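Local coordinates for transcriptional regulator WhiB1 (Mycobacterium tuberculosis H37Rv, PDB 6ONO), which acts as a transcriptional repressor in vitro, binds the sigma factor SigA, and carries a [4Fe-4S] cluster stable to oxygen but very reactive to nitric oxide, at residues A[2-6]-A[45-49]; A[16-20]-A[57-61]; A[50-56]-A[68-72]. All blocks are in the same frame, centred on the assembly; numbering follows the deposited sequence. Where two conformers were deposited one is given.

Contact 1: A[2-6]-A[45-49]. With SF4 (iron/sulfur cluster), chain E.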
ATOM      1  N   ASP A   2       8.737  17.930   8.142  1.00 62.54           N
ATOM      2  CA  ASP A   2       8.033  16.742   7.664  1.00 58.66           C
ATOM      3  C   ASP A   2       8.080  15.599   8.670  1.00 59.49           C
ATOM      4  O   ASP A   2       9.152  15.190   9.123  1.00 58.70           O
ATOM      5  CB  ASP A   2       8.611  16.282   6.318  1.00 59.78           C
ATOM      6  CG  ASP A   2       7.793  15.170   5.665  1.00 54.66           C
ATOM      7  OD1 ASP A   2       6.787  14.710   6.252  1.00 49.64           O
ATOM      8  OD2 ASP A   2       8.164  14.747   4.551  1.00 65.56           O
ATOM      9  N   TRP A   3       6.890  15.081   8.989  1.00 45.71           N
ATOM     10  CA  TRP A   3       6.746  14.065  10.023  1.00 42.88           C
ATOM     11  C   TRP A   3       7.281  12.712   9.577  1.00 40.09           C
ATOM     12  O   TRP A   3       7.604  11.875  10.428  1.00 39.53           O
ATOM     13  CB  TRP A   3       5.281  13.911  10.425  1.00 40.09           C
ATOM     14  CG  TRP A   3       4.369  13.553   9.288  1.00 40.22           C
ATOM     15  CD1 TRP A   3       3.713  14.414   8.451  1.00 38.56           C
ATOM     16  CD2 TRP A   3       4.030  12.231   8.846  1.00 33.46           C
ATOM     17  NE1 TRP A   3       2.967  13.708   7.534  1.00 35.64           N
ATOM     18  CE2 TRP A   3       3.152  12.369   7.750  1.00 32.55           C
ATOM     19  CE3 TRP A   3       4.371  10.943   9.282  1.00 31.05           C
ATOM     20  CZ2 TRP A   3       2.611  11.262   7.084  1.00 29.46           C
ATOM     21  CZ3 TRP A   3       3.839   9.856   8.619  1.00 27.98           C
ATOM     22  CH2 TRP A   3       2.973  10.023   7.529  1.00 27.27           C
ATOM     23  N   ARG A   4       7.335  12.463   8.267  1.00 43.94           N
ATOM     24  CA  ARG A   4       7.811  11.176   7.774  1.00 43.17           C
ATOM     25  C   ARG A   4       9.257  10.923   8.173  1.00 46.00           C
ATOM     26  O   ARG A   4       9.688   9.766   8.208  1.00 44.80           O
ATOM     27  CB  ARG A   4       7.657  11.098   6.251  1.00 43.37           C
ATOM     28  CG  ARG A   4       6.208  10.993   5.779  1.00 38.62           C
ATOM     29  CD  ARG A   4       6.107  10.972   4.248  1.00 39.46           C
ATOM     30  NE  ARG A   4       4.720  10.873   3.810  1.00 36.87           N
ATOM     31  CZ  ARG A   4       4.137   9.748   3.402  1.00 46.43           C
ATOM     32  NH1 ARG A   4       4.824   8.616   3.360  1.00 33.91           N
ATOM     33  NH2 ARG A   4       2.861   9.747   3.039  1.00 33.36           N
ATOM     34  N   HIS A   5      10.017  11.981   8.470  1.00 49.13           N
ATOM     35  CA  HIS A   5      11.384  11.798   8.943  1.00 53.39           C
ATOM     36  C   HIS A   5      11.421  11.056  10.272  1.00 47.77           C
ATOM     37  O   HIS A   5      12.404  10.370  10.570  1.00 53.40           O
ATOM     38  CB  HIS A   5      12.077  13.156   9.098  1.00 59.46           C
ATOM     39  CG  HIS A   5      12.341  13.861   7.804  1.00 57.00           C
ATOM     40  ND1 HIS A   5      11.727  15.048   7.464  1.00 75.43           N
ATOM     41  CD2 HIS A   5      13.172  13.563   6.778  1.00 66.42           C
ATOM     42  CE1 HIS A   5      12.160  15.445   6.280  1.00 73.15           C
ATOM     43  NE2 HIS A   5      13.037  14.561   5.842  1.00 68.62           N
ATOM     44  N   LYS A   6      10.360  11.160  11.071  1.00 48.21           N
ATOM     45  CA  LYS A   6      10.314  10.553  12.393  1.00 45.20           C
ATOM     46  C   LYS A   6       9.541   9.236  12.430  1.00 47.13           C
ATOM     47  O   LYS A   6       9.276   8.719  13.519  1.00 47.81           O
ATOM     48  CB  LYS A   6       9.731  11.543  13.401  1.00 46.93           C
ATOM     49  CG  LYS A   6      10.657  12.732  13.684  1.00 53.58           C
ATOM     50  CD  LYS A   6      10.083  13.655  14.754  1.00 63.22           C
ATOM     51  CE  LYS A   6       9.064  14.639  14.187  1.00 68.70           C
ATOM     52  NZ  LYS A   6       9.676  15.638  13.263  1.00 73.96           N
ATOM     53  N   GLU A  45      -0.108  12.417  13.177  1.00 36.28           N
ATOM     54  CA  GLU A  45       0.180  12.950  11.848  1.00 36.73           C
ATOM     55  C   GLU A  45       0.027  11.877  10.778  1.00 36.62           C
ATOM     56  O   GLU A  45      -0.542  12.130   9.708  1.00 36.94           O
ATOM     57  CB  GLU A  45       1.595  13.524  11.804  1.00 39.37           C
ATOM     58  CG  GLU A  45       1.841  14.769  12.647  1.00 48.19           C
ATOM     59  CD  GLU A  45       1.901  14.482  14.133  1.00 48.98           C
ATOM     60  OE1 GLU A  45       1.902  13.293  14.517  1.00 45.15           O
ATOM     61  OE2 GLU A  45       1.975  15.449  14.919  1.00 54.95           O
ATOM     62  N   CYS A  46       0.533  10.672  11.045  1.00 28.59           N
ATOM     63  CA  CYS A  46       0.381   9.577  10.091  1.00 24.94           C
ATOM     64  C   CYS A  46      -1.091   9.268   9.841  1.00 23.53           C
ATOM     65  O   CYS A  46      -1.529   9.162   8.688  1.00 22.66           O
ATOM     66  CB  CYS A  46       1.114   8.336  10.597  1.00 23.81           C
ATOM     67  SG  CYS A  46       1.075   6.957   9.447  1.00 21.70           S
ATOM     68  N   LEU A  47      -1.868   9.091  10.916  1.00 23.83           N
ATOM     69  CA  LEU A  47      -3.286   8.793  10.755  1.00 21.98           C
ATOM     70  C   LEU A  47      -3.993   9.907  10.005  1.00 23.71           C
ATOM     71  O   LEU A  47      -4.805   9.644   9.114  1.00 23.20           O
ATOM     72  CB  LEU A  47      -3.956   8.580  12.119  1.00 22.21           C
ATOM     73  CG  LEU A  47      -5.468   8.346  12.020  1.00 22.12           C
ATOM     74  CD1 LEU A  47      -5.786   7.072  11.238  1.00 20.11           C
ATOM     75  CD2 LEU A  47      -6.083   8.285  13.405  1.00 23.03           C
ATOM     76  N   SER A  48      -3.723  11.160  10.379  1.00 27.45           N
ATOM     77  CA  SER A  48      -4.350  12.290   9.706  0.65 29.54           C
ATOM     78  C   SER A  48      -4.070  12.252   8.206  1.00 31.49           C
ATOM     79  O   SER A  48      -4.985  12.404   7.392  1.00 30.44           O
ATOM     80  CB  SER A  48      -3.851  13.605  10.312  0.65 34.91           C
ATOM     81  OG  SER A  48      -3.841  13.545  11.729  0.65 36.41           O
ATOM     82  N   TRP A  49      -2.808  12.048   7.828  1.00 31.23           N
ATOM     83  CA  TRP A  49      -2.479  12.017   6.406  1.00 30.41           C
ATOM     84  C   TRP A  49      -3.154  10.845   5.699  1.00 29.35           C
ATOM     85  O   TRP A  49      -3.679  11.005   4.588  1.00 27.20           O
ATOM     86  CB  TRP A  49      -0.971  11.950   6.222  1.00 33.26           C
ATOM     87  CG  TRP A  49      -0.549  12.211   4.829  1.00 32.66           C
ATOM     88  CD1 TRP A  49      -0.267  13.423   4.269  1.00 37.06           C
ATOM     89  CD2 TRP A  49      -0.358  11.239   3.801  1.00 30.46           C
ATOM     90  NE1 TRP A  49       0.091  13.266   2.955  1.00 33.88           N
ATOM     91  CE2 TRP A  49       0.048  11.931   2.644  1.00 32.93           C
ATOM     92  CE3 TRP A  49      -0.483   9.844   3.748  1.00 25.87           C
ATOM     93  CZ2 TRP A  49       0.327  11.281   1.443  1.00 32.29           C
ATOM     94  CZ3 TRP A  49      -0.201   9.204   2.557  1.00 25.68           C
ATOM     95  CH2 TRP A  49       0.193   9.918   1.423  1.00 29.60           C
TER
HETATM   96 FE1  SF4 E 101       4.730   4.206  10.573  1.00 25.40          FE
HETATM   97 FE2  SF4 E 101       2.716   3.583  12.291  1.00 21.46          FE
HETATM   98 FE3  SF4 E 101       2.528   5.825  10.722  1.00 23.82          FE
HETATM   99 FE4  SF4 E 101       4.330   5.753  12.762  1.00 27.11          FE
HETATM  100  S1  SF4 E 101       2.076   5.655  12.952  1.00 26.48           S
HETATM  101  S2  SF4 E 101       4.698   6.488  10.654  1.00 25.45           S
HETATM  102  S3  SF4 E 101       4.926   3.549  12.738  1.00 25.14           S
HETATM  103  S4  SF4 E 101       2.601   3.660   9.994  1.00 22.92           S
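On helix 43-53, Glu-45 lays its CB over the five-membered ring of Trp-3, 4.0 Å from the centroid, in a CH-pi contact; its carboxylate then turns away from the N-terminal segment. One residue on, Cys-46 continues along the same indole face: its CA sits 4.0 Å from the centroid of the six-membered ring of Trp-3, and its CB lies 3.7 Å from Trp-3 CZ3. Cys-46 SG binds FE3 of the cluster at 2.2 Å, making it one of the four cysteine ligands of the WhiB [4Fe-4S] site, the others being Cys-9, Cys-37 and Cys-40. Trp-3 thus covers a ligand-bearing turn of helix 43-53, and its ring edge faces cluster sulfur S2. A turn later, Trp-49 places CB 3.7 Å from Trp-3 CZ2 and offers its ring face to Arg-4, whose CZ stands 4.4 Å from the centroid of the six-membered ring in a cation-pi contact. Arg-4 NH1 also hydrogen-bonds the backbone of SigA, whose chain packs against Trp-3 and Trp-49.

Contact 2: A[16-20]-A[57-61]. With SF4 (iron/sulfur cluster), chain E.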
ATOM      1  N   LEU A  16       5.016  -5.605   6.958  1.00 22.59           N
ATOM      2  CA  LEU A  16       4.329  -5.740   8.234  1.00 22.31           C
ATOM      3  C   LEU A  16       3.081  -4.881   8.261  1.00 20.12           C
ATOM      4  O   LEU A  16       2.083  -5.244   8.897  1.00 21.33           O
ATOM      5  CB  LEU A  16       5.264  -5.355   9.380  1.00 24.43           C
ATOM      6  CG  LEU A  16       4.672  -5.291  10.787  1.00 26.26           C
ATOM      7  CD1 LEU A  16       4.226  -6.679  11.241  1.00 27.88           C
ATOM      8  CD2 LEU A  16       5.683  -4.686  11.745  1.00 25.48           C
ATOM      9  N   PHE A  17       3.093  -3.764   7.545  1.00 19.35           N
ATOM     10  CA  PHE A  17       1.969  -2.845   7.610  1.00 18.10           C
ATOM     11  C   PHE A  17       0.913  -3.162   6.577  1.00 19.70           C
ATOM     12  O   PHE A  17      -0.075  -2.435   6.479  1.00 19.09           O
ATOM     13  CB  PHE A  17       2.478  -1.412   7.484  1.00 19.11           C
ATOM     14  CG  PHE A  17       3.342  -1.032   8.633  1.00 18.29           C
ATOM     15  CD1 PHE A  17       4.695  -1.326   8.616  1.00 22.17           C
ATOM     16  CD2 PHE A  17       2.783  -0.512   9.777  1.00 18.37           C
ATOM     17  CE1 PHE A  17       5.480  -1.033   9.691  1.00 21.61           C
ATOM     18  CE2 PHE A  17       3.564  -0.210  10.864  1.00 20.58           C
ATOM     19  CZ  PHE A  17       4.910  -0.479  10.828  1.00 21.77           C
ATOM     20  N   PHE A  18       1.066  -4.267   5.847  1.00 15.84           N
ATOM     21  CA  PHE A  18       0.093  -4.685   4.843  1.00 16.43           C
ATOM     22  C   PHE A  18      -0.241  -6.158   5.038  1.00 17.36           C
ATOM     23  O   PHE A  18       0.135  -7.009   4.223  1.00 18.83           O
ATOM     24  CB  PHE A  18       0.621  -4.378   3.441  1.00 17.46           C
ATOM     25  CG  PHE A  18       0.633  -2.914   3.151  1.00 17.03           C
ATOM     26  CD1 PHE A  18       1.701  -2.118   3.556  1.00 16.93           C
ATOM     27  CD2 PHE A  18      -0.475  -2.308   2.572  1.00 17.11           C
ATOM     28  CE1 PHE A  18       1.687  -0.745   3.335  1.00 17.01           C
ATOM     29  CE2 PHE A  18      -0.508  -0.943   2.368  1.00 17.06           C
ATOM     30  CZ  PHE A  18       0.576  -0.160   2.743  1.00 17.03           C
ATOM     31  N   PRO A  19      -0.949  -6.499   6.117  1.00 23.49           N
ATOM     32  CA  PRO A  19      -1.343  -7.897   6.302  1.00 24.55           C
ATOM     33  C   PRO A  19      -2.388  -8.294   5.280  1.00 27.66           C
ATOM     34  O   PRO A  19      -3.266  -7.508   4.916  1.00 29.96           O
ATOM     35  CB  PRO A  19      -1.915  -7.925   7.725  1.00 24.00           C
ATOM     36  CG  PRO A  19      -2.393  -6.552   7.955  1.00 25.66           C
ATOM     37  CD  PRO A  19      -1.464  -5.639   7.199  1.00 22.89           C
ATOM     38  N   VAL A  20      -2.269  -9.517   4.794  1.00 37.96           N
ATOM     39  CA  VAL A  20      -3.241 -10.081   3.869  1.00 43.13           C
ATOM     40  C   VAL A  20      -4.166 -11.001   4.655  1.00 54.14           C
ATOM     41  O   VAL A  20      -3.700 -11.871   5.404  1.00 50.99           O
ATOM     42  CB  VAL A  20      -2.562 -10.808   2.696  1.00 42.69           C
ATOM     43  CG1 VAL A  20      -1.556 -11.835   3.179  1.00 54.36           C
ATOM     44  CG2 VAL A  20      -3.609 -11.461   1.809  1.00 53.20           C
ATOM     45  N   SER A  57      -5.638   0.816   1.921  1.00 19.33           N
ATOM     46  CA  SER A  57      -4.955  -0.399   2.342  1.00 18.87           C
ATOM     47  C   SER A  57      -3.926  -0.127   3.433  1.00 17.05           C
ATOM     48  O   SER A  57      -3.331   0.949   3.501  1.00 17.30           O
ATOM     49  CB  SER A  57      -4.252  -1.054   1.153  1.00 19.50           C
ATOM     50  OG  SER A  57      -5.167  -1.312   0.121  1.00 21.31           O
ATOM     51  N   GLY A  58      -3.693  -1.133   4.263  1.00 17.85           N
ATOM     52  CA  GLY A  58      -2.595  -1.121   5.208  1.00 15.82           C
ATOM     53  C   GLY A  58      -2.952  -0.542   6.569  1.00 15.18           C
ATOM     54  O   GLY A  58      -4.035   0.006   6.798  1.00 15.43           O
ATOM     55  N   VAL A  59      -2.000  -0.694   7.494  1.00 15.17           N
ATOM     56  CA  VAL A  59      -2.066  -0.100   8.824  1.00 14.98           C
ATOM     57  C   VAL A  59      -1.315   1.229   8.795  1.00 18.79           C
ATOM     58  O   VAL A  59      -0.123   1.278   8.448  1.00 16.33           O
ATOM     59  CB  VAL A  59      -1.474  -1.044   9.884  1.00 14.86           C
ATOM     60  CG1 VAL A  59      -1.483  -0.392  11.244  1.00 15.09           C
ATOM     61  CG2 VAL A  59      -2.230  -2.399   9.918  1.00 15.06           C
ATOM     62  N   TRP A  60      -2.022   2.309   9.131  1.00 14.76           N
ATOM     63  CA  TRP A  60      -1.475   3.655   9.242  1.00 15.76           C
ATOM     64  C   TRP A  60      -1.925   4.230  10.569  1.00 18.16           C
ATOM     65  O   TRP A  60      -3.064   4.002  10.988  1.00 16.22           O
ATOM     66  CB  TRP A  60      -1.966   4.593   8.130  1.00 16.54           C
ATOM     67  CG  TRP A  60      -1.690   4.135   6.719  1.00 16.43           C
ATOM     68  CD1 TRP A  60      -2.144   2.992   6.118  1.00 18.45           C
ATOM     69  CD2 TRP A  60      -0.933   4.833   5.727  1.00 17.56           C
ATOM     70  NE1 TRP A  60      -1.705   2.931   4.817  1.00 16.37           N
ATOM     71  CE2 TRP A  60      -0.956   4.046   4.551  1.00 21.45           C
ATOM     72  CE3 TRP A  60      -0.231   6.044   5.716  1.00 19.10           C
ATOM     73  CZ2 TRP A  60      -0.304   4.431   3.375  1.00 18.70           C
ATOM     74  CZ3 TRP A  60       0.414   6.429   4.551  1.00 20.40           C
ATOM     75  CH2 TRP A  60       0.370   5.625   3.395  1.00 20.13           C
ATOM     76  N   GLY A  61      -1.029   4.968  11.223  1.00 19.42           N
ATOM     77  CA  GLY A  61      -1.368   5.732  12.410  1.00 20.20           C
ATOM     78  C   GLY A  61      -2.013   4.928  13.521  1.00 21.39           C
ATOM     79  O   GLY A  61      -2.859   5.443  14.256  1.00 21.24           O
TER
HETATM   80 FE1  SF4 E 101       4.730   4.206  10.573  1.00 25.40          FE
HETATM   81 FE2  SF4 E 101       2.716   3.583  12.291  1.00 21.46          FE
HETATM   82 FE3  SF4 E 101       2.528   5.825  10.722  1.00 23.82          FE
HETATM   83 FE4  SF4 E 101       4.330   5.753  12.762  1.00 27.11          FE
HETATM   84  S1  SF4 E 101       2.076   5.655  12.952  1.00 26.48           S
HETATM   85  S2  SF4 E 101       4.698   6.488  10.654  1.00 25.45           S
HETATM   86  S3  SF4 E 101       4.926   3.549  12.738  1.00 25.14           S
HETATM   87  S4  SF4 E 101       2.601   3.660   9.994  1.00 22.92           S
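The end of a 3-10 turn (Leu-16, Phe-17) and the loop after it meet the irregular segment 57-61 backbone to backbone, with CA atoms 4.5 Å apart at Phe-18 and Gly-58 and 5.0 Å apart at Phe-17 and Val-59. One hydrogen bond ties them, Val-59 N to Phe-17 O at 2.8 Å. So close an approach depends on Gly-58, since a CB there would clash with Phe-18 CE2 and also jam against the carbonyl of Ser-57. The bare Gly-58 CA instead lies over the Phe-18 ring, 3.9 Å from its centroid, as a CH-pi contact. Val-59 packs between two neighbours: its CB is 4.3 Å from Phe-17 CD2, its CG2 4.3 Å from Pro-19 CD. Trp-60 NE1 donates to Ser-57 O at 2.9 Å, folding the indole back along its own loop. Val-59 and Gly-61 belong to the cluster pocket, Gly-61 CA lying 3.5 Å from S1. SigA meets the rings of Phe-17, Phe-18 and Trp-60. Phe-17 and Pro-19 rest on helix 27-38, while Trp-60 reaches Cys-46 and Ala-50 of helix 43-53, so the paired loops bridge these helices.

Contact 3: A[50-56]-A[68-72]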
ATOM      1  N   ALA A  50      -3.166   9.667   6.332  1.00 25.34           N
ATOM      2  CA  ALA A  50      -3.819   8.512   5.722  1.00 25.95           C
ATOM      3  C   ALA A  50      -5.301   8.770   5.495  1.00 26.71           C
ATOM      4  O   ALA A  50      -5.835   8.441   4.429  1.00 26.05           O
ATOM      5  CB  ALA A  50      -3.624   7.269   6.591  1.00 22.75           C
ATOM      6  N   LEU A  51      -5.983   9.353   6.491  1.00 23.93           N
ATOM      7  CA  LEU A  51      -7.404   9.659   6.343  1.00 25.24           C
ATOM      8  C   LEU A  51      -7.625  10.739   5.294  1.00 28.68           C
ATOM      9  O   LEU A  51      -8.505  10.604   4.436  1.00 28.34           O
ATOM     10  CB  LEU A  51      -8.006  10.094   7.677  1.00 26.14           C
ATOM     11  CG  LEU A  51      -8.063   9.049   8.798  1.00 24.64           C
ATOM     12  CD1 LEU A  51      -8.579   9.685  10.060  1.00 26.08           C
ATOM     13  CD2 LEU A  51      -8.914   7.841   8.415  1.00 23.53           C
ATOM     14  N   ASN A  52      -6.822  11.807   5.322  1.00 34.18           N
ATOM     15  CA  ASN A  52      -7.082  12.919   4.421  1.00 37.09           C
ATOM     16  C   ASN A  52      -6.791  12.548   2.976  1.00 40.34           C
ATOM     17  O   ASN A  52      -7.456  13.057   2.066  1.00 41.88           O
ATOM     18  CB  ASN A  52      -6.274  14.156   4.826  1.00 43.21           C
ATOM     19  CG  ASN A  52      -6.835  14.847   6.062  1.00 51.74           C
ATOM     20  OD1 ASN A  52      -8.035  14.773   6.342  1.00 48.39           O
ATOM     21  ND2 ASN A  52      -5.970  15.542   6.799  1.00 53.83           N
ATOM     22  N   THR A  53      -5.831  11.655   2.735  1.00 34.77           N
ATOM     23  CA  THR A  53      -5.548  11.246   1.366  1.00 34.38           C
ATOM     24  C   THR A  53      -6.280   9.972   0.952  1.00 30.16           C
ATOM     25  O   THR A  53      -6.228   9.608  -0.224  1.00 31.71           O
ATOM     26  CB  THR A  53      -4.032  11.052   1.166  1.00 31.82           C
ATOM     27  OG1 THR A  53      -3.578   9.990   2.010  1.00 32.30           O
ATOM     28  CG2 THR A  53      -3.271  12.327   1.511  1.00 34.24           C
ATOM     29  N   GLY A  54      -6.993   9.316   1.858  1.00 37.19           N
ATOM     30  CA  GLY A  54      -7.796   8.178   1.451  1.00 39.26           C
ATOM     31  C   GLY A  54      -6.999   6.916   1.203  1.00 37.10           C
ATOM     32  O   GLY A  54      -7.273   6.191   0.238  1.00 37.03           O
ATOM     33  N   GLN A  55      -5.985   6.656   2.019  1.00 28.40           N
ATOM     34  CA  GLN A  55      -5.208   5.425   1.902  1.00 28.42           C
ATOM     35  C   GLN A  55      -6.062   4.256   2.378  1.00 25.57           C
ATOM     36  O   GLN A  55      -6.309   4.104   3.577  1.00 28.98           O
ATOM     37  CB  GLN A  55      -3.922   5.543   2.711  1.00 23.22           C
ATOM     38  CG  GLN A  55      -3.042   6.729   2.306  1.00 29.29           C
ATOM     39  CD  GLN A  55      -2.667   6.745   0.828  1.00 29.46           C
ATOM     40  OE1 GLN A  55      -2.438   5.697   0.217  1.00 31.77           O
ATOM     41  NE2 GLN A  55      -2.584   7.942   0.250  1.00 29.97           N
ATOM     42  N   ASP A  56      -6.533   3.433   1.441  1.00 26.60           N
ATOM     43  CA  ASP A  56      -7.508   2.409   1.804  1.00 28.63           C
ATOM     44  C   ASP A  56      -6.858   1.137   2.339  1.00 27.92           C
ATOM     45  O   ASP A  56      -7.458   0.461   3.177  1.00 32.86           O
ATOM     46  CB  ASP A  56      -8.385   2.073   0.601  1.00 32.92           C
ATOM     47  CG  ASP A  56      -9.483   3.086   0.386  1.00 51.50           C
ATOM     48  OD1 ASP A  56      -9.587   4.028   1.205  1.00 56.39           O
ATOM     49  OD2 ASP A  56     -10.241   2.938  -0.596  1.00 72.43           O
ATOM     50  N   ARG A  68     -10.155   2.270   9.661  1.00 19.59           N
ATOM     51  CA  ARG A  68     -10.240   3.563   8.988  1.00 20.30           C
ATOM     52  C   ARG A  68     -11.439   3.602   8.055  1.00 22.10           C
ATOM     53  O   ARG A  68     -12.111   4.631   7.936  1.00 23.76           O
ATOM     54  CB  ARG A  68      -8.939   3.853   8.223  1.00 19.00           C
ATOM     55  CG  ARG A  68      -7.705   3.913   9.136  1.00 17.78           C
ATOM     56  CD  ARG A  68      -6.534   4.619   8.463  1.00 17.46           C
ATOM     57  NE  ARG A  68      -6.280   4.068   7.132  1.00 17.10           N
ATOM     58  CZ  ARG A  68      -5.648   2.924   6.897  1.00 16.09           C
ATOM     59  NH1 ARG A  68      -5.204   2.206   7.908  1.00 15.25           N
ATOM     60  NH2 ARG A  68      -5.472   2.502   5.639  1.00 16.28           N
ATOM     61  N   ARG A  69     -11.725   2.486   7.379  1.00 24.60           N
ATOM     62  CA  ARG A  69     -12.857   2.449   6.457  1.00 26.73           C
ATOM     63  C   ARG A  69     -14.174   2.642   7.189  1.00 30.60           C
ATOM     64  O   ARG A  69     -15.060   3.372   6.722  1.00 30.88           O
ATOM     65  CB  ARG A  69     -12.861   1.127   5.698  1.00 30.75           C
ATOM     66  CG  ARG A  69     -14.008   0.992   4.738  1.00 37.60           C
ATOM     67  CD  ARG A  69     -13.812  -0.201   3.821  1.00 49.01           C
ATOM     68  NE  ARG A  69     -12.552  -0.137   3.081  1.00 41.85           N
ATOM     69  CZ  ARG A  69     -11.533  -0.969   3.272  1.00 38.31           C
ATOM     70  NH1 ARG A  69     -11.627  -1.932   4.179  1.00 44.07           N
ATOM     71  NH2 ARG A  69     -10.427  -0.846   2.551  1.00 32.36           N
ATOM     72  N   ALA A  70     -14.321   2.009   8.350  1.00 32.87           N
ATOM     73  CA  ALA A  70     -15.538   2.216   9.115  1.00 40.53           C
ATOM     74  C   ALA A  70     -15.649   3.660   9.572  1.00 34.08           C
ATOM     75  O   ALA A  70     -16.761   4.170   9.748  1.00 36.20           O
ATOM     76  CB  ALA A  70     -15.580   1.267  10.313  1.00 31.78           C
ATOM     77  N   LEU A  71     -14.513   4.344   9.753  1.00 35.04           N
ATOM     78  CA  LEU A  71     -14.582   5.754  10.142  1.00 34.47           C
ATOM     79  C   LEU A  71     -15.218   6.619   9.051  1.00 41.43           C
ATOM     80  O   LEU A  71     -15.961   7.559   9.357  1.00 54.41           O
ATOM     81  CB  LEU A  71     -13.186   6.260  10.499  1.00 38.72           C
ATOM     82  CG  LEU A  71     -12.981   7.478  11.395  1.00 40.52           C
ATOM     83  CD1 LEU A  71     -13.921   7.523  12.623  1.00 35.98           C
ATOM     84  CD2 LEU A  71     -11.534   7.455  11.837  1.00 37.26           C
ATOM     85  N   LYS A  72     -14.948   6.327   7.775  1.00 44.69           N
ATOM     86  CA  LYS A  72     -15.497   7.125   6.669  1.00 52.33           C
ATOM     87  C   LYS A  72     -16.669   6.398   6.013  1.00 47.67           C
ATOM     88  O   LYS A  72     -16.545   5.818   4.936  1.00 67.29           O
ATOM     89  CB  LYS A  72     -14.428   7.437   5.632  1.00 50.32           C
ATOM     90  CG  LYS A  72     -13.170   8.070   6.148  1.00 51.44           C
ATOM     91  CD  LYS A  72     -12.279   8.314   4.957  1.00 58.20           C
ATOM     92  CE  LYS A  72     -11.145   9.241   5.265  1.00 58.94           C
ATOM     93  NZ  LYS A  72     -10.448   9.592   3.997  1.00 59.37           N
TER
HETATM   94  O   HOH W   1      -7.577   5.963   5.448  1.00 17.06           O
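The polar part of this contact centres on the Arg-68 guanidinium, whose edge meets the backbone where the chain leaves helix 43-53. Arg-68 NH2 donates to Gln-55 O at 2.7 Å, nearly linearly, while a water accepts from Arg-68 NE at 2.8 Å and donates to Gln-55 O at 2.9 Å and, weakly, to Ala-50 O at 3.2 Å. The arginine thereby holds the chain just past the helix end. That exit is a Schellman motif with Gly-54, of positive phi, as C-prime residue: Gln-55 N bonds Ala-50 O at 3.0 Å, whereas the bond from Gly-54 N to Leu-51 O, 3.3 Å, is less certain because the place of that oxygen is less sure. Gln-55 NE2 also donates to Thr-53 OG1 at 2.9 Å. Apolar packing centres on Leu-51, whose CD2 lies 4.0 Å from Arg-68 CB and whose CD1 lies 4.1 Å from Leu-71 CD2. Arg-69 passes near Asp-56, but its charge is paired with Glu-65 and Asp-66 of its own helix. Helix 65-71 is thus docked against the C-terminal turn of helix 43-53, with Arg-68 also touching Trp-60 and bonding Gly-58 O in the loop that joins the two helices.

Overall arrangement
Helix 43-53 joins contacts 1 and 3, whose centres lie about 15 Å apart, and the 57-61 loop of contact 2 folds back onto it. Contacts 1 and 2 both touch the cluster, and they touch each other: Cys-46 SG lies 3.4 Å from Gly-61 N, and Trp-49 CZ3 meets Trp-60 CZ3 at 3.5 Å. Contact 3, its centre about 12 Å from that of contact 2, has no direct part in the pocket; the Ala-50 side chain is about 8 Å from the cluster. It is linked to the pocket loop through the hydrogen bond from Arg-68 NH1 to Gly-58 O, 2.7 Å, and through Ala-50 CB, 3.5 Å from Trp-60 CB. SigA reaches all three contacts.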